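Local structure of putative DNA binding protein (Bacteroides thetaiotaomicron VPI-5482, 3HTN) at residues Asn7-Tyr11 and Ser21-Thr26; Ile52-Arg58 and His111-Gln117. The protein is of unproven function, probably a trimeric DNA-binding protein of the PCC (DUF296) family, and binds metal ions. All blocks are in the same frame, centred on the assembly; numbering follows the deposited sequence.

Contact 1 (Asn7-Tyr11 and Ser21-Thr26); sequences NMYSY and SINNHT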
loop_
_atom_site.group_PDB
_atom_site.type_symbol
_atom_site.label_atom_id
_atom_site.label_comp_id
_atom_site.label_asym_id
_atom_site.label_seq_id
_atom_site.Cartn_x
_atom_site.Cartn_y
_atom_site.Cartn_z
ATOM N N ASN A 7 23.671 -15.427 3.023
ATOM C CA ASN A 7 22.485 -15.415 2.117
ATOM C C ASN A 7 21.269 -14.909 2.889
ATOM O O ASN A 7 20.947 -15.445 3.957
ATOM C CB ASN A 7 22.202 -16.800 1.543
ATOM C CG ASN A 7 21.224 -16.760 0.363
ATOM O OD1 ASN A 7 21.433 -16.016 -0.601
ATOM N ND2 ASN A 7 20.164 -17.573 0.429
HETATM N N MSE A 8 20.608 -13.878 2.364
HETATM C CA MSE A 8 19.450 -13.282 3.032
HETATM C C MSE A 8 18.138 -13.335 2.247
HETATM O O MSE A 8 17.087 -13.048 2.809
HETATM C CB MSE A 8 19.785 -11.839 3.406
HETATM C CG MSE A 8 20.727 -11.749 4.589
HETATM SE SE MSE A 8 20.996 -9.931 5.127
HETATM C CE MSE A 8 22.163 -9.380 3.656
ATOM N N TYR A 9 18.179 -13.719 0.972
ATOM C CA TYR A 9 16.976 -13.705 0.154
ATOM C C TYR A 9 17.165 -14.503 -1.117
ATOM O O TYR A 9 18.299 -14.833 -1.502
ATOM C CB TYR A 9 16.632 -12.248 -0.243
ATOM C CG TYR A 9 17.803 -11.508 -0.823
ATOM C CD1 TYR A 9 18.230 -11.731 -2.139
ATOM C CD2 TYR A 9 18.540 -10.622 -0.037
ATOM C CE1 TYR A 9 19.356 -11.095 -2.638
ATOM C CE2 TYR A 9 19.659 -9.975 -0.536
ATOM C CZ TYR A 9 20.050 -10.205 -1.835
ATOM O OH TYR A 9 21.169 -9.557 -2.313
ATOM N N SER A 10 16.041 -14.831 -1.751
ATOM C CA SER A 10 16.003 -15.388 -3.101
ATOM C C SER A 10 15.074 -14.464 -3.881
ATOM O O SER A 10 14.181 -13.832 -3.299
ATOM C CB SER A 10 15.507 -16.833 -3.113
ATOM O OG SER A 10 14.189 -16.947 -2.614
ATOM N N TYR A 11 15.263 -14.387 -5.193
ATOM C CA TYR A 11 14.509 -13.457 -6.013
ATOM C C TYR A 11 14.246 -13.965 -7.423
ATOM O O TYR A 11 14.880 -14.913 -7.875
ATOM C CB TYR A 11 15.230 -12.110 -6.078
ATOM C CG TYR A 11 16.522 -12.196 -6.819
ATOM C CD1 TYR A 11 17.689 -12.541 -6.157
ATOM C CD2 TYR A 11 16.583 -11.931 -8.180
ATOM C CE1 TYR A 11 18.882 -12.642 -6.825
ATOM C CE2 TYR A 11 17.780 -12.033 -8.867
ATOM C CZ TYR A 11 18.924 -12.390 -8.174
ATOM O OH TYR A 11 20.122 -12.481 -8.829
ATOM N N SER A 21 11.955 -12.777 -2.037
ATOM C CA SER A 21 11.537 -13.610 -0.934
ATOM C C SER A 21 12.645 -13.619 0.097
ATOM O O SER A 21 13.691 -14.217 -0.112
ATOM C CB SER A 21 11.201 -15.007 -1.428
ATOM O OG SER A 21 10.746 -15.791 -0.360
ATOM N N ILE A 22 12.424 -12.927 1.203
ATOM C CA ILE A 22 13.456 -12.798 2.218
ATOM C C ILE A 22 13.496 -14.093 3.028
ATOM O O ILE A 22 12.461 -14.752 3.228
ATOM C CB ILE A 22 13.191 -11.538 3.091
ATOM C CG1 ILE A 22 13.243 -10.270 2.206
ATOM C CG2 ILE A 22 14.197 -11.468 4.223
ATOM C CD1 ILE A 22 13.146 -8.978 2.915
ATOM N N ASN A 23 14.706 -14.503 3.441
ATOM C CA ASN A 23 14.881 -15.709 4.234
ATOM C C ASN A 23 14.226 -15.540 5.588
ATOM O O ASN A 23 14.193 -14.442 6.144
ATOM C CB ASN A 23 16.374 -16.037 4.455
ATOM C CG ASN A 23 17.090 -16.451 3.190
ATOM O OD1 ASN A 23 16.492 -16.587 2.137
ATOM N ND2 ASN A 23 18.413 -16.609 3.292
ATOM N N ASN A 24 13.742 -16.628 6.157
ATOM C CA ASN A 24 13.144 -16.560 7.463
ATOM C C ASN A 24 14.205 -16.164 8.494
ATOM O O ASN A 24 15.420 -16.369 8.293
ATOM C CB ASN A 24 12.546 -17.907 7.832
ATOM C CG ASN A 24 11.484 -17.810 8.904
ATOM O OD1 ASN A 24 11.086 -16.715 9.304
ATOM N ND2 ASN A 24 11.023 -18.968 9.392
ATOM N N HIS A 25 13.754 -15.576 9.593
ATOM C CA HIS A 25 14.622 -15.181 10.705
ATOM C C HIS A 25 15.679 -14.155 10.327
ATOM O O HIS A 25 16.725 -14.060 10.976
ATOM C CB HIS A 25 15.306 -16.410 11.330
ATOM C CG HIS A 25 14.367 -17.525 11.620
ATOM N ND1 HIS A 25 13.264 -17.367 12.427
ATOM C CD2 HIS A 25 14.365 -18.815 11.220
ATOM C CE1 HIS A 25 12.626 -18.518 12.523
ATOM N NE2 HIS A 25 13.264 -19.407 11.784
ATOM N N THR A 26 15.399 -13.375 9.294
ATOM C CA THR A 26 16.318 -12.395 8.767
ATOM C C THR A 26 15.736 -11.011 8.971
ATOM O O THR A 26 14.515 -10.848 8.891
ATOM C CB THR A 26 16.509 -12.683 7.280
ATOM O OG1 THR A 26 17.009 -14.028 7.146
ATOM C CG2 THR A 26 17.481 -11.740 6.626
HETATM O O HOH W 1 19.400 -14.800 6.545
HETATM O O HOH W 2 14.406 -16.814 0.509
#
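Asn23, chi1 m, projects its side chain toward Asn7-Tyr11, which brings its amide back over the partner backbone. Its ND2 lies 2.9 Å from Asn7 O, and OD1 accepts from a water that also donates to Ser21 O and accepts from Ser10 OG, whose p rotamer reaches that side. Pairing is antiparallel: Ser10 N to Ser21 O (2.9 Å) and Ser21 N to Ser10 O (2.8 Å) frame a hydrogen-bonded pair, and Asn23 N to Met8 O (2.9 Å, 176°) follows the non-hydrogen-bonded pair Tyr9-Ile22, CA to CA 4.2 Å. Tyr9, chi1 p, swings its ring away from Ile22, edge-to-face with Phe35, and its hydroxyl bonds Glu38. Selenomethionine Met8 (m, t, m) sets CG 3.8 Å from Thr26 CG2, while its selenium end runs on to helix 28-39. From Asn23, the last bonded residue, the chain enters a type II turn to Thr26, with His25 at phi/psi 61/26. This is the open end of a beta hairpin, strands 9-14 and 17-22, at the margin of the main antiparallel sheet.

Contact 2 (Ile52-Arg58 and His111-Gln117); sequences IGELTLR and HLLSAIQ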
loop_
_atom_site.group_PDB
_atom_site.type_symbol
_atom_site.label_atom_id
_atom_site.label_comp_id
_atom_site.label_asym_id
_atom_site.label_seq_id
_atom_site.Cartn_x
_atom_site.Cartn_y
_atom_site.Cartn_z
ATOM N N ILE A 52 6.399 -11.317 10.978
ATOM C CA ILE A 52 7.581 -10.940 11.740
ATOM C C ILE A 52 7.411 -11.259 13.219
ATOM O O ILE A 52 6.307 -11.412 13.721
ATOM C CB ILE A 52 7.916 -9.443 11.590
ATOM C CG1 ILE A 52 6.773 -8.565 12.093
ATOM C CG2 ILE A 52 8.239 -9.103 10.135
ATOM C CD1 ILE A 52 7.054 -7.091 12.061
ATOM N N GLY A 53 8.547 -11.392 13.890
ATOM C CA GLY A 53 8.619 -11.618 15.336
ATOM C C GLY A 53 9.213 -10.497 16.153
ATOM O O GLY A 53 9.243 -10.576 17.399
ATOM N N GLU A 54 9.658 -9.441 15.470
ATOM C CA GLU A 54 10.218 -8.267 16.124
ATOM C C GLU A 54 10.108 -7.106 15.145
ATOM O O GLU A 54 10.284 -7.291 13.946
ATOM C CB GLU A 54 11.665 -8.511 16.556
ATOM C CG GLU A 54 12.211 -7.444 17.488
ATOM C CD GLU A 54 13.405 -7.917 18.293
ATOM O OE1 GLU A 54 13.352 -9.048 18.847
ATOM O OE2 GLU A 54 14.389 -7.149 18.387
ATOM N N LEU A 55 9.794 -5.920 15.662
ATOM C CA LEU A 55 9.619 -4.719 14.860
ATOM C C LEU A 55 10.155 -3.527 15.587
ATOM O O LEU A 55 9.884 -3.387 16.773
ATOM C CB LEU A 55 8.125 -4.462 14.669
ATOM C CG LEU A 55 7.701 -3.210 13.904
ATOM C CD1 LEU A 55 8.165 -3.245 12.438
ATOM C CD2 LEU A 55 6.204 -2.998 14.004
ATOM N N THR A 56 10.872 -2.661 14.882
ATOM C CA THR A 56 11.279 -1.388 15.458
ATOM C C THR A 56 10.759 -0.275 14.553
ATOM O O THR A 56 11.076 -0.233 13.357
ATOM C CB THR A 56 12.780 -1.247 15.633
ATOM O OG1 THR A 56 13.258 -2.355 16.403
ATOM C CG2 THR A 56 13.111 0.065 16.374
ATOM N N LEU A 57 9.993 0.637 15.159
ATOM C CA LEU A 57 9.479 1.842 14.514
ATOM C C LEU A 57 10.094 3.062 15.131
ATOM O O LEU A 57 10.478 3.029 16.298
ATOM C CB LEU A 57 7.963 1.923 14.661
ATOM C CG LEU A 57 7.143 0.741 14.152
ATOM C CD1 LEU A 57 5.659 0.920 14.511
ATOM C CD2 LEU A 57 7.366 0.504 12.633
ATOM N N ARG A 58 10.198 4.139 14.358
ATOM C CA ARG A 58 10.665 5.431 14.852
ATOM C C ARG A 58 9.571 6.465 14.755
ATOM O O ARG A 58 8.942 6.600 13.700
ATOM C CB ARG A 58 11.855 5.927 14.051
ATOM C CG ARG A 58 12.351 7.295 14.496
ATOM C CD ARG A 58 13.699 7.633 13.971
ATOM N NE ARG A 58 14.727 6.807 14.577
ATOM C CZ ARG A 58 16.019 6.798 14.241
ATOM N NH1 ARG A 58 16.461 7.500 13.229
ATOM N NH2 ARG A 58 16.860 6.028 14.884
ATOM N N HIS A 111 7.156 4.630 10.728
ATOM C CA HIS A 111 8.414 4.593 9.996
ATOM C C HIS A 111 9.218 3.400 10.469
ATOM O O HIS A 111 9.509 3.272 11.642
ATOM C CB HIS A 111 9.161 5.893 10.225
ATOM C CG HIS A 111 10.596 5.893 9.806
ATOM N ND1 HIS A 111 11.088 5.199 8.722
ATOM C CD2 HIS A 111 11.633 6.609 10.293
ATOM C CE1 HIS A 111 12.379 5.470 8.589
ATOM N NE2 HIS A 111 12.731 6.306 9.541
ATOM N N LEU A 112 9.536 2.510 9.533
ATOM C CA LEU A 112 10.219 1.272 9.822
ATOM C C LEU A 112 11.721 1.418 9.928
ATOM O O LEU A 112 12.366 1.914 8.997
ATOM C CB LEU A 112 9.927 0.268 8.700
ATOM C CG LEU A 112 10.631 -1.074 8.761
ATOM C CD1 LEU A 112 10.203 -1.895 10.008
ATOM C CD2 LEU A 112 10.378 -1.843 7.460
ATOM N N LEU A 113 12.288 0.973 11.045
ATOM C CA LEU A 113 13.750 0.852 11.191
ATOM C C LEU A 113 14.262 -0.555 10.973
ATOM O O LEU A 113 15.309 -0.748 10.362
ATOM C CB LEU A 113 14.214 1.310 12.577
ATOM C CG LEU A 113 13.977 2.785 12.923
ATOM C CD1 LEU A 113 14.672 3.086 14.247
ATOM C CD2 LEU A 113 14.481 3.725 11.796
ATOM N N SER A 114 13.529 -1.530 11.484
ATOM C CA SER A 114 13.919 -2.920 11.351
ATOM C C SER A 114 12.770 -3.837 11.675
ATOM O O SER A 114 11.807 -3.442 12.325
ATOM C CB SER A 114 15.073 -3.232 12.296
ATOM O OG SER A 114 14.688 -3.083 13.650
ATOM N N ALA A 115 12.871 -5.067 11.193
ATOM C CA ALA A 115 11.882 -6.089 11.477
ATOM C C ALA A 115 12.511 -7.439 11.198
ATOM O O ALA A 115 13.128 -7.600 10.161
ATOM C CB ALA A 115 10.633 -5.917 10.650
ATOM N N ILE A 116 12.329 -8.395 12.100
ATOM C CA ILE A 116 12.875 -9.744 11.937
ATOM C C ILE A 116 11.771 -10.679 11.471
ATOM O O ILE A 116 10.790 -10.893 12.190
ATOM C CB ILE A 116 13.488 -10.277 13.248
ATOM C CG1 ILE A 116 14.612 -9.340 13.724
ATOM C CG2 ILE A 116 14.010 -11.717 13.051
ATOM C CD1 ILE A 116 15.177 -9.699 15.127
ATOM N N GLN A 117 11.936 -11.236 10.274
ATOM C CA GLN A 117 10.967 -12.153 9.729
ATOM C C GLN A 117 10.779 -13.401 10.579
ATOM O O GLN A 117 11.725 -13.952 11.128
ATOM C CB GLN A 117 11.378 -12.511 8.316
ATOM C CG GLN A 117 10.386 -13.349 7.528
ATOM C CD GLN A 117 10.736 -13.395 6.103
ATOM O OE1 GLN A 117 11.084 -12.372 5.517
ATOM N NE2 GLN A 117 10.636 -14.565 5.513
HETATM O O HOH W 3 13.437 -4.936 15.047
HETATM O O HOH W 4 6.388 6.218 13.032
#
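Leu55 and Leu112 meet at the apolar centre, CD1 to CD1 3.4 Å. Ala115 CB lies 4.1 Å from Leu55 CD1 and 4.0 Å from Ile52 CG2, and strand 91-101 packs on this side through Ile98. Outward, the backbones run antiparallel, their axes at 143° and 4.6 Å apart at closest approach, joined by bonds such as Thr56 N to Ser114 O (2.8 Å). Thr56 O accepts from Leu113 N at 2.9 Å and weakly from Ser114 N at 3.3 Å, so two residues face one: a classic beta bulge. On the polar face a water joins Thr56 OG1 (2.9 Å) and Ser114 OG (2.6 Å), Thr56 OG1 also bonding Thr71. Arg58, salt-bridged to Asp69, has Leu113 CD2 over one guanidinium face, and its CB is 3.8 Å from His111 CD2. His111, an Fe(3+)-binding residue of this protein though no iron is bound to it here, lies near the nickel held by His95 and His97, so the bulged pair ends at the histidine metal site.

From the N terminus, Asn7-Tyr11 opens the modelled chain and contact 1 closes a short hairpin loop, with nine residues between its segments. Helix 28-39 follows, and strand 44-52 runs into the start of contact 2 at Ile52; its 52 intervening residues, 35 of them in strands, make a much longer closure. The two loops run in series, neither nested nor crossed. Their centres are 15 Å apart, yet they touch at Gln117: its N lies 3.0 Å from Thr26 O and its NE2 2.9 Å from Ile22 O, both probable hydrogen bonds, NE2 also bonding Gly119 O. Contact 1 pairs the outermost hairpin of the chain, contact 2 strands 54-60 and 107-117, in the same antiparallel sheet.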